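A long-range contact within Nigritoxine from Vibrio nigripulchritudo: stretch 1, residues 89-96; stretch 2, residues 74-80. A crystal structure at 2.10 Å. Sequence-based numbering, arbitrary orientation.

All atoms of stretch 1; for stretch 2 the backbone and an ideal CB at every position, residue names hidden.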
ATOM      1  N   MET A  89      -4.346 -50.449 -12.949  1.00 42.06           N
ATOM      2  CA  MET A  89      -5.705 -50.633 -13.420  1.00 44.90           C
ATOM      3  C   MET A  89      -5.747 -51.892 -14.304  1.00 47.90           C
ATOM      4  O   MET A  89      -5.401 -51.844 -15.485  1.00 45.86           O
ATOM      5  CB  MET A  89      -6.166 -49.409 -14.198  1.00 46.51           C
ATOM      6  CG  MET A  89      -5.875 -48.096 -13.475  1.00 44.53           C
ATOM      7  SD  MET A  89      -6.437 -46.710 -14.468  1.00 49.00           S
ATOM      8  CE  MET A  89      -8.195 -46.999 -14.278  1.00 47.08           C
ATOM      9  N   PRO A  90      -6.129 -53.034 -13.716  1.00 48.33           N
ATOM     10  CA  PRO A  90      -6.138 -54.279 -14.486  1.00 51.16           C
ATOM     11  C   PRO A  90      -7.225 -54.225 -15.542  1.00 54.62           C
ATOM     12  O   PRO A  90      -8.281 -53.600 -15.310  1.00 50.06           O
ATOM     13  CB  PRO A  90      -6.468 -55.333 -13.434  1.00 48.92           C
ATOM     14  CG  PRO A  90      -7.296 -54.585 -12.425  1.00 47.86           C
ATOM     15  CD  PRO A  90      -6.618 -53.240 -12.347  1.00 47.24           C
ATOM     16  N   ASP A  91      -6.957 -54.849 -16.697  1.00 56.83           N
ATOM     17  CA  ASP A  91      -7.915 -54.842 -17.796  1.00 58.50           C
ATOM     18  C   ASP A  91      -9.086 -55.797 -17.568  1.00 60.31           C
ATOM     19  O   ASP A  91     -10.096 -55.704 -18.255  1.00 62.70           O
ATOM     20  CB  ASP A  91      -7.246 -55.075 -19.166  1.00 59.12           C
ATOM     21  CG  ASP A  91      -6.313 -56.279 -19.190  1.00 59.93           C
ATOM     22  OD1 ASP A  91      -6.502 -57.260 -18.417  1.00 57.77           O
ATOM     23  OD2 ASP A  91      -5.353 -56.226 -19.993  1.00 58.22           O
ATOM     24  N   ALA A  92      -8.948 -56.679 -16.584  1.00 59.49           N
ATOM     25  CA  ALA A  92     -10.002 -57.596 -16.184  1.00 64.56           C
ATOM     26  C   ALA A  92      -9.774 -58.057 -14.749  1.00 65.81           C
ATOM     27  O   ALA A  92      -8.650 -57.981 -14.240  1.00 68.86           O
ATOM     28  CB  ALA A  92     -10.039 -58.802 -17.135  1.00 65.19           C
ATOM     29  N   ARG A  93     -10.823 -58.555 -14.102  1.00 68.32           N
ATOM     30  CA  ARG A  93     -10.708 -59.079 -12.737  1.00 70.02           C
ATOM     31  C   ARG A  93      -9.578 -60.091 -12.543  1.00 66.79           C
ATOM     32  O   ARG A  93      -9.602 -61.176 -13.112  1.00 72.49           O
ATOM     33  CB  ARG A  93     -12.041 -59.655 -12.254  1.00 76.77           C
ATOM     34  CG  ARG A  93     -12.881 -58.625 -11.523  1.00 89.10           C
ATOM     35  CD  ARG A  93     -14.250 -59.138 -11.101  1.00100.25           C
ATOM     36  NE  ARG A  93     -15.080 -58.039 -10.596  1.00107.34           N
ATOM     37  CZ  ARG A  93     -15.814 -57.226 -11.359  1.00112.01           C
ATOM     38  NH1 ARG A  93     -15.844 -57.373 -12.680  1.00112.52           N
ATOM     39  NH2 ARG A  93     -16.526 -56.261 -10.798  1.00113.42           N
ATOM     40  N   GLY A  94      -8.586 -59.726 -11.740  1.00 60.39           N
ATOM     41  CA  GLY A  94      -7.457 -60.619 -11.440  1.00 58.23           C
ATOM     42  C   GLY A  94      -6.377 -60.664 -12.516  1.00 57.25           C
ATOM     43  O   GLY A  94      -5.423 -61.433 -12.421  1.00 55.25           O
ATOM     44  N   SER A  95      -6.524 -59.838 -13.546  1.00 57.93           N
ATOM     45  CA  SER A  95      -5.530 -59.767 -14.610  1.00 59.30           C
ATOM     46  C   SER A  95      -4.192 -59.172 -14.149  1.00 60.21           C
ATOM     47  O   SER A  95      -4.138 -58.262 -13.307  1.00 58.99           O
ATOM     48  CB  SER A  95      -6.078 -58.985 -15.806  1.00 58.27           C
ATOM     49  OG  SER A  95      -5.090 -58.879 -16.822  1.00 56.69           O
ATOM     50  N   LYS A  96      -3.116 -59.696 -14.716  1.00 57.97           N
ATOM     51  CA  LYS A  96      -1.788 -59.131 -14.544  1.00 58.44           C
ATOM     52  C   LYS A  96      -1.473 -58.104 -15.634  1.00 54.62           C
ATOM     53  O   LYS A  96      -0.388 -57.548 -15.684  1.00 55.97           O
ATOM     54  CB  LYS A  96      -0.750 -60.244 -14.568  1.00 62.23           C
ATOM     55  CG  LYS A  96      -0.810 -61.166 -13.366  1.00 68.48           C
ATOM     56  CD  LYS A  96      -0.006 -62.431 -13.642  1.00 71.46           C
ATOM     57  CE  LYS A  96       0.510 -63.072 -12.362  1.00 75.44           C
ATOM     58  NZ  LYS A  96      -0.582 -63.343 -11.386  1.00 74.76           N
ATOM     59  N   UNK A  74     -21.235 -48.583 -10.700  1.00 88.77           N
ATOM     60  CA  UNK A  74     -20.470 -49.674 -11.301  1.00 86.47           C
ATOM     61  C   UNK A  74     -19.117 -49.815 -10.560  1.00 80.24           C
ATOM     62  O   UNK A  74     -18.604 -48.844  -9.999  1.00 77.00           O
ATOM     63  CB  UNK A  74     -20.253 -49.421 -12.794  1.00 86.47           C
ATOM     64  N   UNK A  75     -18.552 -51.018 -10.548  1.00 72.96           N
ATOM     65  CA  UNK A  75     -17.399 -51.304  -9.702  1.00 68.86           C
ATOM     66  C   UNK A  75     -16.106 -51.433 -10.523  1.00 64.31           C
ATOM     67  O   UNK A  75     -16.107 -52.026 -11.602  1.00 63.80           O
ATOM     68  CB  UNK A  75     -17.644 -52.587  -8.906  1.00 68.86           C
ATOM     69  N   UNK A  76     -15.012 -50.853 -10.034  1.00 56.65           N
ATOM     70  CA  UNK A  76     -13.768 -50.833 -10.803  1.00 52.28           C
ATOM     71  C   UNK A  76     -12.602 -51.226  -9.892  1.00 50.67           C
ATOM     72  O   UNK A  76     -12.294 -50.512  -8.925  1.00 47.96           O
ATOM     73  CB  UNK A  76     -13.531 -49.454 -11.422  1.00 52.28           C
ATOM     74  N   UNK A  77     -11.985 -52.365 -10.193  1.00 47.05           N
ATOM     75  CA  UNK A  77     -10.849 -52.879  -9.429  1.00 48.50           C
ATOM     76  C   UNK A  77      -9.567 -52.090  -9.699  1.00 46.19           C
ATOM     77  O   UNK A  77      -9.238 -51.780 -10.850  1.00 45.04           O
ATOM     78  CB  UNK A  77     -10.625 -54.356  -9.757  1.00 48.50           C
ATOM     79  N   UNK A  78      -8.831 -51.813  -8.628  1.00 42.77           N
ATOM     80  CA  UNK A  78      -7.517 -51.171  -8.701  1.00 40.96           C
ATOM     81  C   UNK A  78      -6.572 -52.007  -7.853  1.00 39.92           C
ATOM     82  O   UNK A  78      -6.968 -52.489  -6.798  1.00 41.14           O
ATOM     83  CB  UNK A  78      -7.562 -49.718  -8.225  1.00 40.96           C
ATOM     84  N   UNK A  79      -5.326 -52.180  -8.281  1.00 40.30           N
ATOM     85  CA  UNK A  79      -4.335 -52.771  -7.389  1.00 40.47           C
ATOM     86  C   UNK A  79      -3.512 -51.657  -6.741  1.00 39.88           C
ATOM     87  O   UNK A  79      -3.078 -50.729  -7.423  1.00 39.06           O
ATOM     88  CB  UNK A  79      -3.431 -53.746  -8.146  1.00 40.47           C
ATOM     89  N   UNK A  80      -3.262 -51.786  -5.440  1.00 38.23           N
ATOM     90  CA  UNK A  80      -2.434 -50.842  -4.726  1.00 38.88           C
ATOM     91  C   UNK A  80      -1.060 -51.448  -4.475  1.00 39.63           C
ATOM     92  O   UNK A  80      -0.896 -52.669  -4.524  1.00 40.83           O
ATOM     93  CB  UNK A  80      -3.096 -50.429  -3.410  1.00 38.88           C
TER

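Position 74 begins stretch 2 in extended conformation, and its ideal CB has nothing of stretch 1 within 5.5 Å. The contact therefore sets no requirement; the residue is Thr74, which takes no part in it.

At position 75 the CA-to-CB bond points sideways, and the ideal CB lies 4.3 Å from NH2 of Arg93. A small polar residue, an acid or a short aliphatic one could each sit beside the guanidinium. The deposited Thr75 places its methyl group at the edge of that group, but CG2 and Arg93 NH2 are modelled too close together for the detail to carry weight.

Position 76 points away from stretch 1, so the contact leaves its choice open. It is Val76, a beta-branched residue at home in the extended backbone found here.

Position 77 points toward stretch 1. Its ideal CB is 4.3 Å from CG of Pro90 and 5.1 Å from CG of Arg93, so an aliphatic side chain could pack here, while an acid or its amide would also suit the neighbourhood of a positive charge. Asp77 is found. Its OD2 comes to 3.2 Å from Arg93 CG and 4.0 Å from Arg93 NE; the oxygen lies well out of the guanidinium plane, so opposite charges are near each other without a salt bridge. The backbone contributes too: a water donates hydrogen bonds to Asp77 O (2.9 Å) and Pro90 O (2.8 Å), linking the two stretches.

At position 78 CA-to-CB points away, although its CA lies 5.1 Å from the CA of Met89. Only a side chain long enough to turn back could reach the methionine, and a flexible aliphatic one would match it. Ile78 does so with both chi angles m, bringing CD1 to 3.7 Å from Met89 CG in an apolar contact.

Position 79 points sideways, its ideal CB 5.3 Å from CD of Pro90. Beyond the proline, the turn from Ala92 to Ser95 leaves the carbonyl oxygen of Ser95 as a possible acceptor. An aromatic ring would suit the proline, and a long side chain ending in a donor could reach the carbonyl. Tyr79 combines both features. Pro90 CG lies over one ring face, 4.0 Å from the ring centroid, in a CH-pi contact, while Tyr79 OH donates a 2.7 Å hydrogen bond to Ser95 O. The ring thus ties the strand to the turn.

Position 80 is beyond the reach of stretch 1. Its residue, Thr80, hydrogen-bonds elsewhere in the structure through OG1.

Stretch 2 74-80: TTVDIYT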
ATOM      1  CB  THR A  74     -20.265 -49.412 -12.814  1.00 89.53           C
ATOM      2  OG1 THR A  74     -20.530 -48.025 -13.098  1.00 92.89           O
ATOM      3  CG2 THR A  74     -21.223 -50.252 -13.649  1.00 87.42           C
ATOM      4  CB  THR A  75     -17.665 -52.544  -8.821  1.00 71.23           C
ATOM      5  OG1 THR A  75     -16.826 -52.496  -7.667  1.00 80.42           O
ATOM      6  CG2 THR A  75     -17.422 -53.837  -9.563  1.00 70.71           C
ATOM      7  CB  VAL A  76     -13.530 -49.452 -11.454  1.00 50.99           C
ATOM      8  CG1 VAL A  76     -12.217 -49.404 -12.217  1.00 50.47           C
ATOM      9  CG2 VAL A  76     -14.669 -49.091 -12.386  1.00 53.89           C
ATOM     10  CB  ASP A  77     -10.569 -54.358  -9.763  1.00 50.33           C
ATOM     11  CG  ASP A  77     -11.661 -55.303  -9.294  1.00 53.05           C
ATOM     12  OD1 ASP A  77     -12.651 -54.871  -8.673  1.00 54.51           O
ATOM     13  OD2 ASP A  77     -11.518 -56.513  -9.545  1.00 53.98           O
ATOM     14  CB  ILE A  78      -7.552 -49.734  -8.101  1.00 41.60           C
ATOM     15  CG1 ILE A  78      -8.402 -48.791  -8.957  1.00 42.71           C
ATOM     16  CG2 ILE A  78      -6.153 -49.172  -7.943  1.00 40.53           C
ATOM     17  CD1 ILE A  78      -7.919 -48.607 -10.382  1.00 44.78           C
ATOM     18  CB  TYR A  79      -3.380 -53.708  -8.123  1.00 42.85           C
ATOM     19  CG  TYR A  79      -4.026 -54.814  -8.946  1.00 44.46           C
ATOM     20  CD1 TYR A  79      -5.222 -55.401  -8.554  1.00 46.63           C
ATOM     21  CD2 TYR A  79      -3.402 -55.302 -10.094  1.00 46.85           C
ATOM     22  CE1 TYR A  79      -5.809 -56.422  -9.304  1.00 46.87           C
ATOM     23  CE2 TYR A  79      -3.972 -56.326 -10.851  1.00 47.50           C
ATOM     24  CZ  TYR A  79      -5.175 -56.881 -10.448  1.00 48.43           C
ATOM     25  OH  TYR A  79      -5.767 -57.897 -11.171  1.00 51.40           O
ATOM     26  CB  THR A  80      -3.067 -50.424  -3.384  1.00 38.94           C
ATOM     27  OG1 THR A  80      -3.322 -51.591  -2.599  1.00 41.80           O
ATOM     28  CG2 THR A  80      -4.357 -49.659  -3.632  1.00 37.73           C
TER
HETATM   29  O   HOH W   1      -9.010 -51.383 -13.722  1.00 42.80           O
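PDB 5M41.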